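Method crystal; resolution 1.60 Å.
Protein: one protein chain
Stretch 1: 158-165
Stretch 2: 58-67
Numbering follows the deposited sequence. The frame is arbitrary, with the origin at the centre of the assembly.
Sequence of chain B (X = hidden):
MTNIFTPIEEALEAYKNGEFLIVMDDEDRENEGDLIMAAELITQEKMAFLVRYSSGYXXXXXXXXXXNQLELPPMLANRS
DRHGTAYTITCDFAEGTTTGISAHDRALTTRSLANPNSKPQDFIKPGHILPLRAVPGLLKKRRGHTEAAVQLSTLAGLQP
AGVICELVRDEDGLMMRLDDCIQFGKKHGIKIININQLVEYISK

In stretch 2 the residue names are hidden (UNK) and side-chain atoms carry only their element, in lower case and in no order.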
ATOM      1  N   LEU B 158     -22.319   8.424  11.001  1.00 10.26           N
ATOM      2  CA  LEU B 158     -21.408   7.358  11.407  1.00 10.72           C
ATOM      3  C   LEU B 158     -20.190   7.886  12.177  1.00 11.23           C
ATOM      4  O   LEU B 158     -20.032   9.097  12.356  1.00 11.30           O
ATOM      5  CB  LEU B 158     -20.951   6.595  10.155  1.00 10.11           C
ATOM      6  CG  LEU B 158     -22.053   5.961   9.294  1.00 10.58           C
ATOM      7  CD1 LEU B 158     -21.498   5.523   7.944  1.00 11.75           C
ATOM      8  CD2 LEU B 158     -22.656   4.777  10.040  1.00 13.16           C
ATOM      9  N   GLN B 159     -19.336   6.981  12.649  1.00 11.10           N
ATOM     10  CA  GLN B 159     -18.131   7.395  13.367  1.00 11.71           C
ATOM     11  C   GLN B 159     -17.285   8.222  12.398  1.00 11.98           C
ATOM     12  O   GLN B 159     -17.260   7.945  11.200  1.00 11.68           O
ATOM     13  CB  GLN B 159     -17.336   6.172  13.841  1.00 11.80           C
ATOM     14  CG  GLN B 159     -18.051   5.311  14.880  1.00 12.25           C
ATOM     15  CD  GLN B 159     -18.348   6.071  16.157  1.00 12.93           C
ATOM     16  OE1 GLN B 159     -17.499   6.804  16.666  1.00 13.30           O
ATOM     17  NE2 GLN B 159     -19.549   5.885  16.695  1.00 15.42           N
ATOM     18  N   PRO B 160     -16.585   9.252  12.903  1.00 13.22           N
ATOM     19  CA  PRO B 160     -15.737  10.127  12.080  1.00 13.40           C
ATOM     20  C   PRO B 160     -14.501   9.407  11.554  1.00 12.86           C
ATOM     21  O   PRO B 160     -13.370   9.779  11.864  1.00 14.41           O
ATOM     22  CB  PRO B 160     -15.386  11.260  13.041  1.00 15.31           C
ATOM     23  CG  PRO B 160     -15.312  10.547  14.360  1.00 16.24           C
ATOM     24  CD  PRO B 160     -16.547   9.673  14.314  1.00 13.80           C
ATOM     25  N   ALA B 161     -14.732   8.379  10.745  1.00 11.28           N
ATOM     26  CA  ALA B 161     -13.645   7.585  10.197  1.00  9.05           C
ATOM     27  C   ALA B 161     -14.026   7.026   8.837  1.00  7.88           C
ATOM     28  O   ALA B 161     -15.151   6.576   8.634  1.00  9.85           O
ATOM     29  CB  ALA B 161     -13.320   6.440  11.152  1.00  9.91           C
ATOM     30  N   GLY B 162     -13.082   7.063   7.904  1.00  8.74           N
ATOM     31  CA  GLY B 162     -13.336   6.530   6.578  1.00  8.26           C
ATOM     32  C   GLY B 162     -12.134   5.733   6.105  1.00  7.98           C
ATOM     33  O   GLY B 162     -11.152   5.590   6.830  1.00  8.63           O
ATOM     34  N   VAL B 163     -12.211   5.196   4.894  1.00  7.90           N
ATOM     35  CA  VAL B 163     -11.100   4.434   4.331  1.00  7.06           C
ATOM     36  C   VAL B 163     -11.045   4.822   2.857  1.00  8.32           C
ATOM     37  O   VAL B 163     -12.085   4.932   2.204  1.00  7.24           O
ATOM     38  CB  VAL B 163     -11.303   2.902   4.524  1.00  7.26           C
ATOM     39  CG1 VAL B 163     -12.631   2.457   3.934  1.00  8.35           C
ATOM     40  CG2 VAL B 163     -10.150   2.134   3.888  1.00  7.96           C
ATOM     41  N   ILE B 164      -9.842   5.048   2.333  1.00  7.57           N
ATOM     42  CA  ILE B 164      -9.700   5.491   0.949  1.00  8.98           C
ATOM     43  C   ILE B 164      -8.488   4.912   0.222  1.00  8.64           C
ATOM     44  O   ILE B 164      -7.545   4.421   0.842  1.00  7.18           O
ATOM     45  CB  ILE B 164      -9.582   7.047   0.876  1.00 10.63           C
ATOM     46  CG1 ILE B 164      -8.228   7.512   1.429  1.00 13.65           C
ATOM     47  CG2 ILE B 164     -10.691   7.701   1.696  1.00 14.02           C
ATOM     48  CD1 ILE B 164      -7.972   9.018   1.258  1.00 17.89           C
ATOM     49  N   CYS B 165      -8.528   4.976  -1.107  1.00  8.56           N
ATOM     50  CA  CYS B 165      -7.417   4.522  -1.939  1.00  8.35           C
ATOM     51  C   CYS B 165      -7.682   4.929  -3.382  1.00  9.63           C
ATOM     52  O   CYS B 165      -8.832   4.982  -3.813  1.00  8.19           O
ATOM     53  CB  CYS B 165      -7.220   3.009  -1.829  1.00  8.74           C
ATOM     54  SG  CYS B 165      -5.486   2.527  -2.176  1.00  9.77           S
ATOM     55  N   UNK B  58      -3.665   1.615   1.145  1.00  7.08           N
ATOM     56  CA  UNK B  58      -4.922   1.914   1.826  1.00  8.41           C
ATOM     57  C   UNK B  58      -4.783   2.747   3.091  1.00  7.70           C
ATOM     58  O   UNK B  58      -4.084   2.368   4.035  1.00  8.27           O
ATOM     59  c   UNK B  58      -5.960  -0.156   0.844  1.00  9.15           C
ATOM     60  c   UNK B  58      -7.001   0.914   2.838  1.00  8.80           C
ATOM     61  c   UNK B  58      -5.687   0.604   2.143  1.00  8.03           C
ATOM     62  N   UNK B  59      -5.477   3.882   3.097  1.00  7.34           N
ATOM     63  CA  UNK B  59      -5.447   4.823   4.208  1.00  7.42           C
ATOM     64  C   UNK B  59      -6.778   4.923   4.940  1.00  7.94           C
ATOM     65  O   UNK B  59      -7.842   4.690   4.365  1.00  7.29           O
ATOM     66  c   UNK B  59      -5.029   6.202   3.694  1.00  7.85           C
ATOM     67  s   UNK B  59      -3.372   6.237   2.953  1.00  9.65           S
ATOM     68  N   UNK B  60      -6.704   5.281   6.218  1.00  8.43           N
ATOM     69  CA  UNK B  60      -7.896   5.406   7.033  1.00  8.13           C
ATOM     70  C   UNK B  60      -7.998   6.787   7.672  1.00  8.14           C
ATOM     71  O   UNK B  60      -7.415   7.046   8.724  1.00  6.29           O
ATOM     72  c   UNK B  60      -9.137   4.525   9.040  1.00  7.58           C
ATOM     73  c   UNK B  60      -7.932   4.317   8.133  1.00  7.81           C
ATOM     74  c   UNK B  60      -7.997   2.933   7.489  1.00  7.57           C
ATOM     75  N   UNK B  61      -8.721   7.706   7.013  1.00  8.40           N
ATOM     76  CA  UNK B  61      -8.894   9.062   7.542  1.00  8.83           C
ATOM     77  C   UNK B  61      -9.627   9.018   8.882  1.00  8.86           C
ATOM     78  O   UNK B  61     -10.645   8.338   9.016  1.00  9.95           O
ATOM     79  c   UNK B  61      -9.724   9.742   6.461  1.00  9.03           C
ATOM     80  c   UNK B  61      -9.141   7.643   5.600  1.00  9.13           C
ATOM     81  c   UNK B  61      -9.208   9.113   5.220  1.00  9.61           C
ATOM     82  N   UNK B  62      -9.090   9.737   9.863  1.00  9.06           N
ATOM     83  CA  UNK B  62      -9.672   9.827  11.198  1.00 10.99           C
ATOM     84  C   UNK B  62      -9.563  11.283  11.616  1.00 10.69           C
ATOM     85  O   UNK B  62      -8.731  12.018  11.088  1.00 10.68           O
ATOM     86  c   UNK B  62      -7.722   6.881  12.866  1.00 15.35           C
ATOM     87  c   UNK B  62     -10.105   6.818  12.092  1.00 14.83           C
ATOM     88  c   UNK B  62      -8.877   8.979  12.195  1.00 11.59           C
ATOM     89  c   UNK B  62      -8.751   7.483  11.921  1.00 14.81           C
ATOM     90  N   UNK B  63     -10.395  11.720  12.552  1.00 10.88           N
ATOM     91  CA  UNK B  63     -10.285  13.097  12.999  1.00 10.40           C
ATOM     92  C   UNK B  63      -9.042  13.174  13.880  1.00 11.10           C
ATOM     93  O   UNK B  63      -8.609  12.166  14.443  1.00 11.04           O
ATOM     94  o   UNK B  63     -11.625  12.717  14.983  1.00 11.94           O
ATOM     95  c   UNK B  63     -11.517  13.506  13.808  1.00 10.36           C
ATOM     96  N   UNK B  64      -8.455  14.361  13.987  1.00 10.95           N
ATOM     97  CA  UNK B  64      -7.278  14.533  14.834  1.00 11.46           C
ATOM     98  C   UNK B  64      -7.611  14.118  16.265  1.00 12.49           C
ATOM     99  O   UNK B  64      -6.793  13.501  16.948  1.00 12.30           O
ATOM    100  c   UNK B  64      -5.563  17.801  13.518  1.00 15.06           C
ATOM    101  o   UNK B  64      -5.538  18.484  14.562  1.00 15.03           O
ATOM    102  c   UNK B  64      -6.811  15.993  14.807  1.00 11.89           C
ATOM    103  c   UNK B  64      -5.918  16.324  13.614  1.00 13.39           C
ATOM    104  o   UNK B  64      -5.289  18.276  12.397  1.00 15.97           O
ATOM    105  N   UNK B  65      -8.820  14.449  16.710  1.00 12.96           N
ATOM    106  CA  UNK B  65      -9.234  14.116  18.063  1.00 12.95           C
ATOM    107  C   UNK B  65      -9.243  12.606  18.283  1.00 13.40           C
ATOM    108  O   UNK B  65      -8.811  12.126  19.333  1.00 13.39           O
ATOM    109  c   UNK B  65     -12.101  15.747  20.158  1.00 14.82           C
ATOM    110  c   UNK B  65     -10.615  14.709  18.369  1.00 14.38           C
ATOM    111  o   UNK B  65     -12.672  16.487  19.329  1.00 14.04           O
ATOM    112  c   UNK B  65     -10.745  15.162  19.817  1.00 15.04           C
ATOM    113  o   UNK B  65     -12.587  15.477  21.278  1.00 16.94           O
ATOM    114  N   UNK B  66      -9.725  11.858  17.293  1.00 12.09           N
ATOM    115  CA  UNK B  66      -9.772  10.405  17.394  1.00 13.16           C
ATOM    116  C   UNK B  66      -8.369   9.807  17.353  1.00 13.17           C
ATOM    117  O   UNK B  66      -8.046   8.926  18.145  1.00 13.36           O
ATOM    118  n   UNK B  66     -14.819   7.293  17.192  1.00 24.99           N
ATOM    119  c   UNK B  66     -10.620   9.813  16.263  1.00 16.77           C
ATOM    120  c   UNK B  66     -10.647   8.288  16.251  1.00 18.88           C
ATOM    121  c   UNK B  66     -11.189   7.728  17.561  1.00 20.27           C
ATOM    122  n   UNK B  66     -12.640   7.864  17.676  1.00 23.25           N
ATOM    123  c   UNK B  66     -13.516   7.100  17.029  1.00 24.13           C
ATOM    124  n   UNK B  66     -13.093   6.136  16.222  1.00 26.24           N
ATOM    125  N   UNK B  67      -7.539  10.282  16.429  1.00 11.67           N
ATOM    126  CA  UNK B  67      -6.175   9.781  16.320  1.00 12.52           C
ATOM    127  C   UNK B  67      -5.449   9.998  17.650  1.00 12.76           C
ATOM    128  O   UNK B  67      -4.675   9.148  18.085  1.00 13.21           O
ATOM    129  c   UNK B  67      -5.435  10.490  15.185  1.00 11.99           C
TER

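Position 58 carries three carbons, the first forking into two, one of them 3.5 Å from Val163 CG2. A fork directly at CB with no further atoms is Val58. Its CG1 makes that contact, while CG2 lies 4.1 Å from Cys165 SG.

Position 59 has one carbon, then one sulfur, its CB 4.1 Å from Ile164 CG1. That is Cys59. Its backbone makes both hydrogen bonds of the pair: Cys59 N donates to Ile164 O (3.1 Å) and Cys59 O accepts from Ile164 N (2.9 Å), a hydrogen-bonded antiparallel pair.

Position 60 again shows three carbons forked at the first, one of them 3.2 Å from Gly162 O. This is Val60, and the close atom is CG1; CG2 stands 4.3 Å from Val163 CG2.

At position 61 three carbons close a ring onto the backbone N, and one ring carbon lies 4.1 Å from Ile164 CG2; only proline closes such a ring. Pro61 N sits 3.2 Å from Gly162 O but has no hydrogen to share, so no bond forms there. The other half of the pairing survives, Gly162 N donating to Pro61 O at 3.0 Å. The ring carbon in apolar contact with Ile164 CG2 is Pro61 CG.

Position 62 holds four carbons, forked at the second, with one branch end 3.4 Å from Ala161 CB. This is Leu62; CD2 is the touching atom, and the side chain starts sideways but its end comes nearer.

Position 63 has one carbon and one oxygen, the oxygen 4.3 Å from Pro160 CG: Ser63. Its OG accepts from the backbone N of position 66 (3.1 Å), capping the helix that follows.

Positions 64 and 65 each show three carbons, the third carrying two oxygens, and neither reaches stretch 1. They are Glu64 and Glu65.

Position 66 runs through three carbons and a nitrogen to a carbon bearing two more nitrogens, one of them 2.8 Å from Gln159 OE1. This is Arg66. The hydrogen bond from NH1 to Gln159 OE1 is weak, bent to 130°, with the oxygen near the guanidinium plane.

Position 67, a single carbon out of reach, is Ala67; its N donates to Ser63 O (2.9 Å) at the start of the helix.

The contact combines a short antiparallel strand pairing with apolar packing. Proline costs one backbone donor yet leaves its carbonyl in use, and CA-H...O contacts supplement the pairing, as from Val163 CA to Cys59 O (3.3 Å). Beyond the strand, the capped helix begins and Arg66 reaches back to Gln159, extending the contact past the backbone pairing.

Stretch 2 58-67: VCVPLSEERA
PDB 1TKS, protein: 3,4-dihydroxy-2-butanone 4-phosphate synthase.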